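2-Keto-3-deoxy-(6-phospho-)gluconate aldolase (PDB 2R94) is a TIM-barrel aldolase of the dihydrodipicolinate synthetase family, modelled here as a tetramer with pyruvic acid bound. Local coordinates at residues E92-L97 with I123-Y128. Numbering follows the deposited sequence.
Sequences EAVASL and IPVFLY. With PYR (pyruvic acid), chain E.
Phe126 N donates to Val94 O at 2.8 Å in the beta-alpha-beta crossover of a TIM barrel, whose neighbouring strands 93-96 and 125-129 are joined by helix 107-120. The two short strand segments run parallel, 28° apart in direction, with Val94 paired to Val125 and Ala95 to Phe126. Three more hydrogen bonds alternate along the pair: Val94 N to Pro124 O, Ser96 N to Phe126 O, and Tyr128 N to Ser96 O. Side chains alternate too: Val94 CG2 meets Val125 CG2 at 3.8 Å on the side facing helix 107-120, whereas Ala95 CB packs on Phe126 CB on the barrel's inner side.

Tyr128 can be followed outward. Its CB lies 3.6 Å from Ser96 O; with CG anti to the backbone N (chi1 168°), the ring runs alongside Leu97. Leu97 CD2 then sits over one ring face, 3.7 Å from the Tyr128 centroid and 15° off the normal, a CH-pi contact displaced toward CD2 of the ring. Phe37 adds an edge-to-face ring contact. Farther out, CE2 and CZ come near the pyruvic acid carboxylate. The hydroxyl is hydrogen-bonded to Thr41 OG1, and Tyr128 OH stands 3.1 Å from OXT of pyruvic acid.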
loop_
_atom_site.group_PDB
_atom_site.type_symbol
_atom_site.label_atom_id
_atom_site.label_comp_id
_atom_site.label_asym_id
_atom_site.label_seq_id
_atom_site.Cartn_x
_atom_site.Cartn_y
_atom_site.Cartn_z
ATOM N N GLU A 92 33.567 -12.652 -3.494
ATOM C CA GLU A 92 33.807 -11.858 -4.656
ATOM C C GLU A 92 33.090 -10.539 -4.593
ATOM O O GLU A 92 33.383 -9.641 -5.385
ATOM C CB GLU A 92 33.469 -12.630 -5.920
ATOM C CG GLU A 92 32.001 -12.834 -6.206
ATOM C CD GLU A 92 31.774 -13.611 -7.559
ATOM O OE1 GLU A 92 32.671 -14.415 -8.017
ATOM O OE2 GLU A 92 30.686 -13.401 -8.146
ATOM N N ALA A 93 32.133 -10.432 -3.668
ATOM C CA ALA A 93 31.410 -9.177 -3.406
ATOM C C ALA A 93 30.722 -9.251 -2.072
ATOM O O ALA A 93 30.557 -10.341 -1.534
ATOM C CB ALA A 93 30.380 -8.915 -4.489
ATOM N N VAL A 94 30.317 -8.092 -1.546
ATOM C CA VAL A 94 29.434 -8.007 -0.386
ATOM C C VAL A 94 28.144 -7.325 -0.848
ATOM O O VAL A 94 28.145 -6.575 -1.841
ATOM C CB VAL A 94 30.082 -7.196 0.811
ATOM C CG1 VAL A 94 31.248 -7.964 1.353
ATOM C CG2 VAL A 94 30.553 -5.839 0.357
ATOM N N ALA A 95 27.035 -7.586 -0.160
ATOM C CA ALA A 95 25.781 -6.978 -0.550
ATOM C C ALA A 95 25.212 -6.473 0.708
ATOM O O ALA A 95 25.514 -7.014 1.766
ATOM C CB ALA A 95 24.844 -8.026 -1.084
ATOM N N SER A 96 24.289 -5.540 0.616
ATOM C CA SER A 96 23.588 -5.125 1.824
ATOM C C SER A 96 22.176 -4.659 1.493
ATOM O O SER A 96 21.995 -3.891 0.561
ATOM C CB SER A 96 24.321 -3.949 2.515
ATOM O OG SER A 96 23.654 -3.642 3.757
ATOM N N LEU A 97 21.226 -5.084 2.305
ATOM C CA LEU A 97 19.968 -4.437 2.416
ATOM C C LEU A 97 20.252 -2.997 2.788
ATOM O O LEU A 97 21.277 -2.704 3.373
ATOM C CB LEU A 97 19.166 -5.072 3.556
ATOM C CG LEU A 97 18.777 -6.530 3.259
ATOM C CD1 LEU A 97 18.378 -7.204 4.582
ATOM C CD2 LEU A 97 17.596 -6.408 2.323
ATOM N N ILE A 123 36.457 -4.921 -2.897
ATOM C CA ILE A 123 35.550 -5.743 -3.727
ATOM C C ILE A 123 34.229 -5.011 -3.989
ATOM O O ILE A 123 33.865 -4.120 -3.245
ATOM C CB ILE A 123 35.321 -7.115 -3.107
ATOM C CG1 ILE A 123 34.738 -7.031 -1.673
ATOM C CG2 ILE A 123 36.605 -7.935 -3.247
ATOM C CD1 ILE A 123 34.415 -8.458 -1.071
ATOM N N PRO A 124 33.498 -5.384 -5.039
ATOM C CA PRO A 124 32.216 -4.675 -5.319
ATOM C C PRO A 124 31.197 -4.774 -4.175
ATOM O O PRO A 124 31.030 -5.828 -3.581
ATOM C CB PRO A 124 31.634 -5.473 -6.488
ATOM C CG PRO A 124 32.783 -6.164 -7.102
ATOM C CD PRO A 124 33.730 -6.488 -5.969
ATOM N N VAL A 125 30.502 -3.684 -3.925
ATOM C CA VAL A 125 29.351 -3.656 -3.056
ATOM C C VAL A 125 28.058 -3.692 -3.890
ATOM O O VAL A 125 27.915 -2.880 -4.800
ATOM C CB VAL A 125 29.385 -2.339 -2.237
ATOM C CG1 VAL A 125 28.099 -2.095 -1.517
ATOM C CG2 VAL A 125 30.544 -2.440 -1.274
ATOM N N PHE A 126 27.165 -4.645 -3.592
ATOM C CA PHE A 126 25.858 -4.752 -4.242
ATOM C C PHE A 126 24.803 -4.144 -3.358
ATOM O O PHE A 126 24.847 -4.314 -2.138
ATOM C CB PHE A 126 25.439 -6.201 -4.345
ATOM C CG PHE A 126 26.085 -6.963 -5.445
ATOM C CD1 PHE A 126 27.417 -6.823 -5.720
ATOM C CD2 PHE A 126 25.340 -7.858 -6.199
ATOM C CE1 PHE A 126 27.998 -7.553 -6.741
ATOM C CE2 PHE A 126 25.915 -8.607 -7.212
ATOM C CZ PHE A 126 27.245 -8.470 -7.478
ATOM N N LEU A 127 23.840 -3.466 -3.975
ATOM C CA LEU A 127 22.671 -3.029 -3.280
ATOM C C LEU A 127 21.768 -4.240 -3.271
ATOM O O LEU A 127 21.636 -4.879 -4.293
ATOM C CB LEU A 127 22.014 -1.883 -4.043
ATOM C CG LEU A 127 20.556 -1.702 -3.683
ATOM C CD1 LEU A 127 20.341 -1.348 -2.209
ATOM C CD2 LEU A 127 19.873 -0.692 -4.628
ATOM N N TYR A 128 21.210 -4.612 -2.107
ATOM C CA TYR A 128 20.235 -5.721 -2.061
ATOM C C TYR A 128 18.925 -5.050 -1.761
ATOM O O TYR A 128 18.653 -4.691 -0.639
ATOM C CB TYR A 128 20.608 -6.777 -1.007
ATOM C CG TYR A 128 19.543 -7.820 -0.661
ATOM C CD1 TYR A 128 18.376 -8.004 -1.457
ATOM C CD2 TYR A 128 19.729 -8.673 0.450
ATOM C CE1 TYR A 128 17.407 -8.990 -1.122
ATOM C CE2 TYR A 128 18.823 -9.639 0.798
ATOM C CZ TYR A 128 17.646 -9.806 0.025
ATOM O OH TYR A 128 16.744 -10.776 0.429
HETATM C C PYR E . 17.471 -13.762 -0.445
HETATM O O PYR E . 16.775 -14.670 0.060
HETATM O OXT PYR E . 18.473 -13.298 0.166
HETATM C CA PYR E . 17.112 -13.301 -1.662
HETATM C CB PYR E . 15.921 -13.873 -2.383
#